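Local coordinates for protein putative amidohydrolase (Unidentified, PDB 3FEQ) that probably acts as a zinc-dependent prolidase of the amidohydrolase superfamily, hydrolysing dipeptides that carry proline at their C-terminal end, at residues C[53-58]-C[377-382]; C[93-98]-C[123-128]; C[102-107]-C[128-133]; C[276-281]-C[299-304]. All coordinates share one frame; numbering follows the deposited sequence.

In the fold
Strand 56-66 leads out of the N-terminal β-rich part of the chain into the barrel, and its first residues pair in interaction 1 with strand 377-380, closing a loop of more than 300 residues that encloses the other three contacts. Inside it, helix 90-99 meets the approach to strand 128-129 in interaction 2, and strand 102-107 pairs with that strand in interaction 3. These two cross along the chain, share Arg-128 and touch where Pro-127 packs on Phe-102 and Thr-103. Interaction 4 follows in series, joining helix 274-282 to segment 299-304 near the zinc centre. Interactions 1 and 3 belong to one continuous sheet, since strands 56-66 and 102-107 are neighbours.

Interaction 1. Residues C[53-58]-C[377-382]; sequences RGKTVM and LVVLDG
Thr-56 and Leu-380 form an antiparallel hydrogen-bonded pair: Thr-56 N reaches Leu-380 O at 2.8 Å, and Leu-380 N returns a bond to Thr-56 O at 2.7 Å. Two residues on, Met-58 and Val-378 make a second such pair, in which the Val-378 N to Met-58 O bond is almost straight (176° at the hydrogen). Between them sits the non-hydrogen-bonded pair Val-57 and Val-379, with Val-57 CB 4.1 Å from Val-379 CG2 on the face opposite Thr-56 and Leu-380.

Packing is closest on the face that carries Thr-56, Met-58, Val-378 and Leu-380. The Met-58 chain leaves the backbone with CG between N and the carbonyl carbon (chi1 59°), then bends at its last torsion, and its SD lies 3.5 Å from Leu-380 CD2. Thr-56 OG1 looks past the end of strand 377-380 and donates to Gly-382 O at 2.7 Å, tilted from the carbonyl plane. Strand 11-15 on one flank and strand 398-403 on the other bond to the outer edges of the pair, while Leu-21 and Ile-369 lie against side chains on its faces.

The solvent end is looser. Lys-55 passes Asp-381 with CG 4.0 Å from Asp-381 OD1, but Lys-55 NZ stays 5.9 Å from the same oxygen, and the two form no salt bridge.

The contact ties strand 56-66 to a strand from near the C terminus, in the small β-rich part that many amidohydrolases carry beside their barrel. Its hold comes from backbone bonds, one threonine hydroxyl and apolar packing; the charges at its open end would probably add no more than a weak, long-range attraction.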
loop_
_atom_site.group_PDB
_atom_site.type_symbol
_atom_site.label_atom_id
_atom_site.label_comp_id
_atom_site.label_asym_id
_atom_site.label_seq_id
_atom_site.Cartn_x
_atom_site.Cartn_y
_atom_site.Cartn_z
ATOM N N ARG C 53 -35.249 -36.293 -44.700
ATOM C CA ARG C 53 -35.519 -36.426 -46.125
ATOM C C ARG C 53 -35.732 -35.048 -46.755
ATOM O O ARG C 53 -36.438 -34.199 -46.195
ATOM C CB ARG C 53 -36.696 -37.399 -46.371
ATOM C CG ARG C 53 -38.040 -36.797 -46.842
ATOM C CD ARG C 53 -38.813 -36.050 -45.742
ATOM N NE ARG C 53 -38.939 -36.820 -44.510
ATOM C CZ ARG C 53 -39.304 -36.316 -43.335
ATOM N NH1 ARG C 53 -39.393 -37.110 -42.278
ATOM N NH2 ARG C 53 -39.569 -35.022 -43.211
ATOM N N GLY C 54 -35.047 -34.801 -47.869
ATOM C CA GLY C 54 -35.187 -33.544 -48.605
ATOM C C GLY C 54 -34.841 -32.320 -47.773
ATOM O O GLY C 54 -35.468 -31.264 -47.909
ATOM N N LYS C 55 -33.855 -32.480 -46.889
ATOM C CA LYS C 55 -33.399 -31.407 -46.015
ATOM C C LYS C 55 -31.884 -31.357 -45.959
ATOM O O LYS C 55 -31.222 -32.394 -45.942
ATOM C CB LYS C 55 -33.987 -31.569 -44.616
ATOM C CG LYS C 55 -35.364 -30.956 -44.503
ATOM C CD LYS C 55 -36.019 -31.277 -43.187
ATOM C CE LYS C 55 -36.566 -32.685 -43.183
ATOM N NZ LYS C 55 -37.390 -32.927 -41.973
ATOM N N THR C 56 -31.337 -30.147 -45.959
ATOM C CA THR C 56 -29.897 -29.971 -46.017
ATOM C C THR C 56 -29.269 -30.139 -44.649
ATOM O O THR C 56 -29.626 -29.449 -43.708
ATOM C CB THR C 56 -29.533 -28.603 -46.567
ATOM O OG1 THR C 56 -30.033 -28.490 -47.903
ATOM C CG2 THR C 56 -28.027 -28.421 -46.582
ATOM N N VAL C 57 -28.345 -31.081 -44.538
ATOM C CA VAL C 57 -27.581 -31.238 -43.307
ATOM C C VAL C 57 -26.150 -30.735 -43.501
ATOM O O VAL C 57 -25.429 -31.204 -44.386
ATOM C CB VAL C 57 -27.635 -32.697 -42.759
ATOM C CG1 VAL C 57 -27.708 -33.698 -43.881
ATOM C CG2 VAL C 57 -26.460 -32.995 -41.842
ATOM N N MET C 58 -25.783 -29.717 -42.725
ATOM C CA MET C 58 -24.463 -29.095 -42.835
ATOM C C MET C 58 -23.776 -28.987 -41.476
ATOM O O MET C 58 -24.398 -29.245 -40.454
ATOM C CB MET C 58 -24.550 -27.732 -43.537
ATOM C CG MET C 58 -25.432 -26.696 -42.873
ATOM S SD MET C 58 -25.417 -25.165 -43.832
ATOM C CE MET C 58 -23.681 -24.727 -43.785
ATOM N N LEU C 377 -23.907 -30.466 -35.968
ATOM C CA LEU C 377 -24.669 -30.445 -37.206
ATOM C C LEU C 377 -25.869 -29.534 -37.116
ATOM O O LEU C 377 -26.477 -29.374 -36.055
ATOM C CB LEU C 377 -25.162 -31.845 -37.573
ATOM C CG LEU C 377 -24.215 -32.851 -38.238
ATOM C CD1 LEU C 377 -23.051 -32.165 -38.953
ATOM C CD2 LEU C 377 -23.714 -33.855 -37.207
ATOM N N VAL C 378 -26.230 -28.973 -38.260
ATOM C CA VAL C 378 -27.463 -28.234 -38.404
ATOM C C VAL C 378 -28.273 -28.929 -39.480
ATOM O O VAL C 378 -27.722 -29.382 -40.481
ATOM C CB VAL C 378 -27.185 -26.784 -38.816
ATOM C CG1 VAL C 378 -28.444 -26.117 -39.289
ATOM C CG2 VAL C 378 -26.621 -26.025 -37.655
ATOM N N VAL C 379 -29.572 -29.068 -39.238
ATOM C CA VAL C 379 -30.475 -29.565 -40.251
ATOM C C VAL C 379 -31.414 -28.478 -40.758
ATOM O O VAL C 379 -32.144 -27.849 -39.998
ATOM C CB VAL C 379 -31.228 -30.808 -39.782
ATOM C CG1 VAL C 379 -32.385 -31.114 -40.708
ATOM C CG2 VAL C 379 -30.282 -31.980 -39.711
ATOM N N LEU C 380 -31.397 -28.297 -42.071
ATOM C CA LEU C 380 -31.880 -27.097 -42.705
ATOM C C LEU C 380 -32.997 -27.461 -43.674
ATOM O O LEU C 380 -32.850 -28.372 -44.482
ATOM C CB LEU C 380 -30.722 -26.475 -43.476
ATOM C CG LEU C 380 -30.307 -25.042 -43.190
ATOM C CD1 LEU C 380 -30.547 -24.710 -41.739
ATOM C CD2 LEU C 380 -28.848 -24.873 -43.552
ATOM N N ASP C 381 -34.108 -26.740 -43.590
ATOM C CA ASP C 381 -35.250 -26.938 -44.485
ATOM C C ASP C 381 -35.107 -26.090 -45.754
ATOM O O ASP C 381 -35.603 -24.964 -45.830
ATOM C CB ASP C 381 -36.545 -26.571 -43.744
ATOM C CG ASP C 381 -37.804 -26.849 -44.559
ATOM O OD1 ASP C 381 -37.956 -27.979 -45.068
ATOM O OD2 ASP C 381 -38.666 -25.947 -44.649
ATOM N N GLY C 382 -34.430 -26.633 -46.756
ATOM C CA GLY C 382 -34.177 -25.884 -47.970
ATOM C C GLY C 382 -32.705 -25.924 -48.291
ATOM O O GLY C 382 -31.925 -26.528 -47.563
#

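Interaction 2. Residues C[93-98]-C[123-128]; sequences ILDAML and LVSGPR
Leu-94 and Leu-98, one helical turn apart, receive the loop at Gly-126 and Pro-127. Leu-94 CD2 meets the Pro-127 ring at CD, 3.8 Å away, while Met-97 CB touches the same ring at CG (4.0 Å). Leu-98 has CG anti to its backbone N (chi1 -179°), which spreads its two methyls over the loop: CD2 lies 3.8 Å from Gly-126 N, and CD1 stands by the Gly-126 carbonyl. Gly-126 has no side chain, and its CA comes within 3.7 Å of Leu-94 O, bringing loop backbone right up to the helix. To one side, Ser-125 OG gives Asp-95 OD1 a weak hydrogen bond of 3.3 Å, and Lys-409 makes a long, weak ion pair with that same carboxylate oxygen.

Further out, Val-105 of strand 102-107 packs against both Met-97 and Pro-127, and Leu-115 and Val-119 of helix 113-120 back Leu-94 and Val-124 respectively. Ile-88 of a second subunit also rests on Val-124, so the edge of this contact lies at a subunit interface.

Helix 90-99 is thus fitted to the segment entering strand 128-129 mainly by shape: aliphatic groups around a glycine and a proline ring, with the polar Ser-125 to Asp-95 link a minor contribution.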
loop_
_atom_site.group_PDB
_atom_site.type_symbol
_atom_site.label_atom_id
_atom_site.label_comp_id
_atom_site.label_asym_id
_atom_site.label_seq_id
_atom_site.Cartn_x
_atom_site.Cartn_y
_atom_site.Cartn_z
ATOM N N ILE C 93 -29.079 -14.926 -24.371
ATOM C CA ILE C 93 -28.252 -14.627 -25.526
ATOM C C ILE C 93 -27.661 -15.908 -26.089
ATOM O O ILE C 93 -27.680 -16.130 -27.304
ATOM C CB ILE C 93 -27.127 -13.629 -25.176
ATOM C CG1 ILE C 93 -27.705 -12.224 -24.983
ATOM C CG2 ILE C 93 -26.042 -13.619 -26.270
ATOM C CD1 ILE C 93 -26.863 -11.327 -24.083
ATOM N N LEU C 94 -27.170 -16.757 -25.188
ATOM C CA LEU C 94 -26.502 -17.996 -25.567
ATOM C C LEU C 94 -27.494 -18.987 -26.150
ATOM O O LEU C 94 -27.252 -19.602 -27.180
ATOM C CB LEU C 94 -25.820 -18.610 -24.355
ATOM C CG LEU C 94 -24.467 -18.044 -23.958
ATOM C CD1 LEU C 94 -24.106 -18.528 -22.564
ATOM C CD2 LEU C 94 -23.445 -18.491 -24.959
ATOM N N ASP C 95 -28.629 -19.117 -25.484
ATOM C CA ASP C 95 -29.650 -20.041 -25.904
ATOM C C ASP C 95 -30.138 -19.708 -27.313
ATOM O O ASP C 95 -30.358 -20.604 -28.131
ATOM C CB ASP C 95 -30.810 -20.009 -24.912
ATOM C CG ASP C 95 -31.703 -21.217 -25.032
ATOM O OD1 ASP C 95 -31.170 -22.344 -25.132
ATOM O OD2 ASP C 95 -32.937 -21.043 -25.044
ATOM N N ALA C 96 -30.266 -18.415 -27.595
ATOM C CA ALA C 96 -30.736 -17.949 -28.882
ATOM C C ALA C 96 -29.712 -18.173 -30.003
ATOM O O ALA C 96 -30.079 -18.584 -31.107
ATOM C CB ALA C 96 -31.140 -16.491 -28.798
ATOM N N MET C 97 -28.433 -17.940 -29.721
ATOM C CA MET C 97 -27.390 -18.183 -30.725
ATOM C C MET C 97 -27.413 -19.653 -31.167
ATOM O O MET C 97 -27.215 -19.974 -32.354
ATOM C CB MET C 97 -26.003 -17.836 -30.182
ATOM C CG MET C 97 -25.694 -16.356 -30.074
ATOM S SD MET C 97 -23.989 -16.116 -29.544
ATOM C CE MET C 97 -23.931 -14.355 -29.413
ATOM N N LEU C 98 -27.679 -20.537 -30.210
ATOM C CA LEU C 98 -27.654 -21.957 -30.483
ATOM C C LEU C 98 -28.825 -22.321 -31.378
ATOM O O LEU C 98 -28.659 -23.053 -32.349
ATOM C CB LEU C 98 -27.681 -22.767 -29.186
ATOM C CG LEU C 98 -27.643 -24.283 -29.315
ATOM C CD1 LEU C 98 -26.305 -24.759 -29.875
ATOM C CD2 LEU C 98 -27.957 -24.941 -27.967
ATOM N N LEU C 123 -24.559 -27.383 -18.108
ATOM C CA LEU C 123 -25.266 -26.691 -17.032
ATOM C C LEU C 123 -26.132 -25.599 -17.637
ATOM O O LEU C 123 -27.092 -25.127 -17.029
ATOM C CB LEU C 123 -24.276 -26.090 -16.035
ATOM C CG LEU C 123 -24.621 -26.252 -14.555
ATOM C CD1 LEU C 123 -24.830 -27.712 -14.219
ATOM C CD2 LEU C 123 -23.509 -25.692 -13.701
ATOM N N VAL C 124 -25.799 -25.231 -18.865
ATOM C CA VAL C 124 -26.371 -24.068 -19.507
ATOM C C VAL C 124 -26.412 -24.319 -21.001
ATOM O O VAL C 124 -25.516 -24.961 -21.563
ATOM C CB VAL C 124 -25.540 -22.810 -19.168
ATOM C CG1 VAL C 124 -25.271 -21.931 -20.393
ATOM C CG2 VAL C 124 -26.223 -22.032 -18.076
ATOM N N SER C 125 -27.486 -23.870 -21.637
ATOM C CA SER C 125 -27.681 -24.149 -23.052
ATOM C C SER C 125 -27.074 -23.066 -23.915
ATOM O O SER C 125 -27.348 -21.884 -23.709
ATOM C CB SER C 125 -29.158 -24.292 -23.370
ATOM O OG SER C 125 -29.330 -25.073 -24.526
ATOM N N GLY C 126 -26.243 -23.470 -24.871
ATOM C CA GLY C 126 -25.540 -22.520 -25.728
ATOM C C GLY C 126 -24.438 -23.169 -26.542
ATOM O O GLY C 126 -24.170 -24.355 -26.370
ATOM N N PRO C 127 -23.812 -22.400 -27.459
ATOM C CA PRO C 127 -22.727 -22.906 -28.296
ATOM C C PRO C 127 -21.512 -23.174 -27.446
ATOM O O PRO C 127 -21.448 -22.680 -26.323
ATOM C CB PRO C 127 -22.429 -21.734 -29.234
ATOM C CG PRO C 127 -23.622 -20.832 -29.123
ATOM C CD PRO C 127 -24.122 -20.992 -27.757
ATOM N N ARG C 128 -20.574 -23.958 -27.969
ATOM C CA ARG C 128 -19.243 -24.067 -27.383
ATOM C C ARG C 128 -18.626 -22.695 -27.464
ATOM O O ARG C 128 -18.827 -21.984 -28.446
ATOM C CB ARG C 128 -18.380 -25.094 -28.126
ATOM C CG ARG C 128 -16.893 -25.076 -27.762
ATOM C CD ARG C 128 -16.129 -26.235 -28.390
ATOM N NE ARG C 128 -16.883 -26.856 -29.471
ATOM C CZ ARG C 128 -17.275 -28.126 -29.478
ATOM N NH1 ARG C 128 -17.975 -28.593 -30.504
ATOM N NH2 ARG C 128 -16.960 -28.934 -28.469
#

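Interaction 3. Residues C[102-107]-C[128-133]; sequences FTSVRD and RIFPSG
Ser-104 and Val-105 run parallel to Arg-128 and Ile-129, laced by Arg-128 N to Thr-103 O, Val-105 N to Arg-128 O and Phe-130 N to Val-105 O, each 2.9 Å, before a weak 3.3 Å bond from Asp-107 N to Phe-130 O. Ser-132 OG then carries the link past the strand, donating to Asp-107 O at 2.7 Å in the carbonyl plane; Gln-188 also bonds this hydroxyl.

On one face, Ser-104 OG lies at the edge of the Arg-128 guanidinium, in its plane and 3.7 Å from NE, while the charge of that group is met by a salt bridge to Asp-376. Ser-104 CB approaches the rim of the Phe-130 ring. Arg-106 CG passes Phe-130 CB at 4.1 Å, the guanidinium and ring planes 71° apart; the Arg-106 guanidinium is bonded by Glu-250 (salt bridge), Cys-64 O and Tyr-227 OH. On the other face Val-105 CG2 packs on Ile-129 CG1 at 4.2 Å, and Asp-107 CB touches Ile-129 CG2. The Asp-107 carboxylate, CG anti to the backbone N (chi1 -171°), accepts bonds from the backbone N-H groups of Val-68 and Ala-111; the Asp-107 side chain lies about 9 Å from a zinc ion.

Two parallel strands joined through helix 113-120 make one β-α-β unit, the repeating element of the TIM barrel of amidohydrolases.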
loop_
_atom_site.group_PDB
_atom_site.type_symbol
_atom_site.label_atom_id
_atom_site.label_comp_id
_atom_site.label_asym_id
_atom_site.label_seq_id
_atom_site.Cartn_x
_atom_site.Cartn_y
_atom_site.Cartn_z
ATOM N N PHE C 102 -25.791 -21.735 -34.493
ATOM C CA PHE C 102 -24.405 -21.544 -34.092
ATOM C C PHE C 102 -24.040 -22.495 -32.972
ATOM O O PHE C 102 -24.670 -22.493 -31.909
ATOM C CB PHE C 102 -24.168 -20.099 -33.689
ATOM C CG PHE C 102 -24.304 -19.145 -34.829
ATOM C CD1 PHE C 102 -23.224 -18.874 -35.654
ATOM C CD2 PHE C 102 -25.532 -18.577 -35.132
ATOM C CE1 PHE C 102 -23.365 -18.031 -36.730
ATOM C CE2 PHE C 102 -25.666 -17.728 -36.209
ATOM C CZ PHE C 102 -24.585 -17.456 -37.005
ATOM N N THR C 103 -23.066 -23.355 -33.238
ATOM C CA THR C 103 -22.733 -24.411 -32.301
ATOM C C THR C 103 -21.387 -24.130 -31.659
ATOM O O THR C 103 -21.010 -24.757 -30.671
ATOM C CB THR C 103 -22.707 -25.786 -32.982
ATOM O OG1 THR C 103 -22.123 -25.668 -34.282
ATOM C CG2 THR C 103 -24.104 -26.333 -33.119
ATOM N N SER C 104 -20.669 -23.174 -32.235
ATOM C CA SER C 104 -19.417 -22.707 -31.678
ATOM C C SER C 104 -19.368 -21.205 -31.869
ATOM O O SER C 104 -19.925 -20.692 -32.828
ATOM C CB SER C 104 -18.249 -23.388 -32.386
ATOM O OG SER C 104 -18.272 -24.793 -32.154
ATOM N N VAL C 105 -18.828 -20.493 -30.886
ATOM C CA VAL C 105 -18.610 -19.048 -30.997
ATOM C C VAL C 105 -17.284 -18.708 -30.371
ATOM O O VAL C 105 -16.901 -19.314 -29.367
ATOM C CB VAL C 105 -19.679 -18.193 -30.269
ATOM C CG1 VAL C 105 -20.971 -18.137 -31.052
ATOM C CG2 VAL C 105 -19.899 -18.672 -28.855
ATOM N N ARG C 106 -16.586 -17.752 -30.977
ATOM C CA ARG C 106 -15.368 -17.210 -30.403
ATOM C C ARG C 106 -15.690 -15.874 -29.770
ATOM O O ARG C 106 -15.863 -14.894 -30.478
ATOM C CB ARG C 106 -14.319 -17.008 -31.481
ATOM C CG ARG C 106 -12.937 -16.748 -30.957
ATOM C CD ARG C 106 -11.955 -16.649 -32.107
ATOM N NE ARG C 106 -12.225 -15.491 -32.949
ATOM C CZ ARG C 106 -11.298 -14.856 -33.663
ATOM N NH1 ARG C 106 -10.030 -15.276 -33.660
ATOM N NH2 ARG C 106 -11.642 -13.796 -34.385
ATOM N N ASP C 107 -15.774 -15.848 -28.442
ATOM C CA ASP C 107 -16.056 -14.630 -27.690
ATOM C C ASP C 107 -14.862 -13.687 -27.709
ATOM O O ASP C 107 -13.723 -14.109 -27.528
ATOM C CB ASP C 107 -16.423 -14.969 -26.240
ATOM C CG ASP C 107 -16.948 -13.767 -25.470
ATOM O OD1 ASP C 107 -16.152 -13.118 -24.753
ATOM O OD2 ASP C 107 -18.157 -13.483 -25.580
ATOM N N ARG C 128 -20.574 -23.958 -27.969
ATOM C CA ARG C 128 -19.243 -24.067 -27.383
ATOM C C ARG C 128 -18.626 -22.695 -27.464
ATOM O O ARG C 128 -18.827 -21.984 -28.446
ATOM C CB ARG C 128 -18.380 -25.094 -28.126
ATOM C CG ARG C 128 -16.893 -25.076 -27.762
ATOM C CD ARG C 128 -16.129 -26.235 -28.390
ATOM N NE ARG C 128 -16.883 -26.856 -29.471
ATOM C CZ ARG C 128 -17.275 -28.126 -29.478
ATOM N NH1 ARG C 128 -17.975 -28.593 -30.504
ATOM N NH2 ARG C 128 -16.960 -28.934 -28.469
ATOM N N ILE C 129 -17.944 -22.298 -26.392
ATOM C CA ILE C 129 -17.303 -20.994 -26.327
ATOM C C ILE C 129 -15.774 -21.125 -26.426
ATOM O O ILE C 129 -15.162 -21.986 -25.775
ATOM C CB ILE C 129 -17.714 -20.235 -25.052
ATOM C CG1 ILE C 129 -19.238 -20.146 -24.949
ATOM C CG2 ILE C 129 -17.165 -18.826 -25.062
ATOM C CD1 ILE C 129 -19.757 -19.737 -23.571
ATOM N N PHE C 130 -15.176 -20.300 -27.284
ATOM C CA PHE C 130 -13.741 -20.078 -27.264
ATOM C C PHE C 130 -13.437 -18.726 -26.639
ATOM O O PHE C 130 -13.352 -17.719 -27.348
ATOM C CB PHE C 130 -13.156 -20.163 -28.672
ATOM C CG PHE C 130 -13.250 -21.530 -29.284
ATOM C CD1 PHE C 130 -14.275 -21.844 -30.163
ATOM C CD2 PHE C 130 -12.322 -22.503 -28.975
ATOM C CE1 PHE C 130 -14.379 -23.102 -30.707
ATOM C CE2 PHE C 130 -12.412 -23.767 -29.524
ATOM C CZ PHE C 130 -13.442 -24.068 -30.388
ATOM N N PRO C 131 -13.230 -18.705 -25.311
ATOM C CA PRO C 131 -13.190 -17.456 -24.578
ATOM C C PRO C 131 -11.867 -16.720 -24.767
ATOM O O PRO C 131 -10.805 -17.343 -24.896
ATOM C CB PRO C 131 -13.355 -17.904 -23.133
ATOM C CG PRO C 131 -12.718 -19.227 -23.091
ATOM C CD PRO C 131 -12.945 -19.856 -24.439
ATOM N N SER C 132 -11.952 -15.398 -24.825
ATOM C CA SER C 132 -10.771 -14.553 -24.857
ATOM C C SER C 132 -10.394 -14.111 -23.435
ATOM O O SER C 132 -9.274 -13.653 -23.189
ATOM C CB SER C 132 -11.007 -13.343 -25.773
ATOM O OG SER C 132 -11.078 -13.731 -27.146
ATOM N N GLY C 133 -11.316 -14.328 -22.496
ATOM C CA GLY C 133 -11.234 -13.708 -21.188
ATOM C C GLY C 133 -11.586 -12.251 -21.365
ATOM O O GLY C 133 -12.711 -11.930 -21.714
#

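Interaction 4. Residues C[276-281]-C[299-304]; sequences TYDALA and SVQQKG
Tyr-277 meets Val-300 and Gln-301, CB against Gln-301 CB at 3.8 Å and ring carbon CD1 4.0 Å from Val-300 CG2. Its CG is anti to the carbonyl carbon and beside the backbone N (chi1 -52°), which carries the ring across to Val-300, whose CG2 meets its CD1 side at a slant. Thr-276 CG2 lies over the centre of one ring face, 3.7 Å above the plane, and Tyr-277 OH hydrogen-bonds with the hydroxyl of Tyr-233.

Gln-301 takes a different course. With chi1 43°, CG sits between its own N and carbonyl carbon, and the extended remainder carries the amide along helix 274-282 toward Ala-281, one turn after Tyr-277. NE2 ends 4.1 Å from Ala-281 CB and 4.0 Å from Asp-278 OD2, the amide and carboxylate planes 76° apart; this pair is not hydrogen-bonded.

Beyond these contacts, Tyr-277 also packs on His-251, a zinc ligand, and on Asn-253. The Tyr-277 side chain is about 7 Å from a zinc ion, so this packing borders the metal centre.

No hydrogen bond directly spans helix 274-282 and segment 299-304, where helix 297-300 gives way to helix 302-314. Van der Waals packing, mostly between carbons, joins them; the Tyr-277 hydroxyl and Val-300 carbonyl are bonded instead by Tyr-233 and Asn-253, on barrel strands, so the contact itself depends on fit rather than on directed bonds.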
loop_
_atom_site.group_PDB
_atom_site.type_symbol
_atom_site.label_atom_id
_atom_site.label_comp_id
_atom_site.label_asym_id
_atom_site.label_seq_id
_atom_site.Cartn_x
_atom_site.Cartn_y
_atom_site.Cartn_z
ATOM N N THR C 276 -23.309 -5.539 -37.558
ATOM C CA THR C 276 -23.436 -4.706 -36.366
ATOM C C THR C 276 -23.613 -3.235 -36.708
ATOM O O THR C 276 -24.288 -2.499 -35.985
ATOM C CB THR C 276 -22.273 -4.899 -35.340
ATOM O OG1 THR C 276 -22.580 -4.177 -34.139
ATOM C CG2 THR C 276 -20.926 -4.411 -35.882
ATOM N N TYR C 277 -23.031 -2.822 -37.828
ATOM C CA TYR C 277 -23.084 -1.426 -38.232
ATOM C C TYR C 277 -24.439 -1.064 -38.839
ATOM O O TYR C 277 -24.906 0.062 -38.688
ATOM C CB TYR C 277 -21.939 -1.107 -39.190
ATOM C CG TYR C 277 -20.588 -1.534 -38.657
ATOM C CD1 TYR C 277 -19.967 -0.832 -37.623
ATOM C CD2 TYR C 277 -19.940 -2.648 -39.173
ATOM C CE1 TYR C 277 -18.732 -1.230 -37.121
ATOM C CE2 TYR C 277 -18.705 -3.050 -38.678
ATOM C CZ TYR C 277 -18.109 -2.337 -37.656
ATOM O OH TYR C 277 -16.889 -2.739 -37.176
ATOM N N ASP C 278 -25.081 -2.032 -39.487
ATOM C CA ASP C 278 -26.448 -1.854 -39.956
ATOM C C ASP C 278 -27.391 -1.697 -38.771
ATOM O O ASP C 278 -28.255 -0.817 -38.757
ATOM C CB ASP C 278 -26.875 -3.035 -40.828
ATOM C CG ASP C 278 -26.147 -3.068 -42.163
ATOM O OD1 ASP C 278 -26.481 -3.927 -43.012
ATOM O OD2 ASP C 278 -25.240 -2.232 -42.370
ATOM N N ALA C 279 -27.185 -2.534 -37.760
ATOM C CA ALA C 279 -27.999 -2.519 -36.560
ATOM C C ALA C 279 -27.792 -1.232 -35.778
ATOM O O ALA C 279 -28.746 -0.643 -35.285
ATOM C CB ALA C 279 -27.678 -3.722 -35.699
ATOM N N LEU C 280 -26.544 -0.790 -35.674
ATOM C CA LEU C 280 -26.244 0.448 -34.967
ATOM C C LEU C 280 -26.655 1.673 -35.790
ATOM O O LEU C 280 -26.834 2.766 -35.240
ATOM C CB LEU C 280 -24.767 0.515 -34.546
ATOM C CG LEU C 280 -24.296 -0.423 -33.419
ATOM C CD1 LEU C 280 -22.775 -0.493 -33.332
ATOM C CD2 LEU C 280 -24.883 -0.042 -32.072
ATOM N N ALA C 281 -26.847 1.481 -37.095
ATOM C CA ALA C 281 -27.421 2.532 -37.939
ATOM C C ALA C 281 -28.884 2.784 -37.597
ATOM O O ALA C 281 -29.266 3.913 -37.302
ATOM C CB ALA C 281 -27.266 2.205 -39.416
ATOM N N SER C 299 -19.385 6.218 -40.702
ATOM C CA SER C 299 -18.269 6.142 -41.639
ATOM C C SER C 299 -17.840 4.717 -41.982
ATOM O O SER C 299 -17.456 4.438 -43.114
ATOM C CB SER C 299 -17.071 6.936 -41.105
ATOM O OG SER C 299 -16.554 6.363 -39.917
ATOM N N VAL C 300 -17.877 3.826 -40.997
ATOM C CA VAL C 300 -17.263 2.507 -41.145
ATOM C C VAL C 300 -18.078 1.540 -41.988
ATOM O O VAL C 300 -17.521 0.629 -42.599
ATOM C CB VAL C 300 -16.942 1.847 -39.788
ATOM C CG1 VAL C 300 -15.490 2.022 -39.458
ATOM C CG2 VAL C 300 -17.813 2.415 -38.683
ATOM N N GLN C 301 -19.390 1.745 -42.030
ATOM C CA GLN C 301 -20.286 0.852 -42.760
ATOM C C GLN C 301 -20.216 1.097 -44.258
ATOM O O GLN C 301 -20.537 0.210 -45.048
ATOM C CB GLN C 301 -21.720 1.031 -42.278
ATOM C CG GLN C 301 -22.109 2.481 -42.073
ATOM C CD GLN C 301 -23.585 2.717 -42.256
ATOM O OE1 GLN C 301 -24.022 3.855 -42.420
ATOM N NE2 GLN C 301 -24.369 1.641 -42.234
ATOM N N GLN C 302 -19.823 2.320 -44.628
ATOM C CA GLN C 302 -19.640 2.715 -46.024
ATOM C C GLN C 302 -18.695 1.745 -46.702
ATOM O O GLN C 302 -19.115 0.897 -47.500
ATOM C CB GLN C 302 -19.048 4.132 -46.118
ATOM C CG GLN C 302 -19.680 5.162 -45.191
ATOM C CD GLN C 302 -21.142 5.390 -45.487
ATOM O OE1 GLN C 302 -21.490 5.983 -46.505
ATOM N NE2 GLN C 302 -22.008 4.910 -44.603
ATOM N N LYS C 303 -17.423 1.844 -46.323
ATOM C CA LYS C 303 -16.369 1.013 -46.888
ATOM C C LYS C 303 -16.505 -0.459 -46.505
ATOM O O LYS C 303 -15.745 -1.301 -46.984
ATOM C CB LYS C 303 -14.999 1.543 -46.461
ATOM C CG LYS C 303 -14.237 2.254 -47.561
ATOM C CD LYS C 303 -14.621 3.719 -47.681
ATOM C CE LYS C 303 -13.957 4.347 -48.899
ATOM N NZ LYS C 303 -14.110 5.823 -48.920
ATOM N N GLY C 304 -17.481 -0.762 -45.656
ATOM C CA GLY C 304 -17.654 -2.115 -45.141
ATOM C C GLY C 304 -17.833 -3.148 -46.238
ATOM O O GLY C 304 -17.013 -4.061 -46.390
#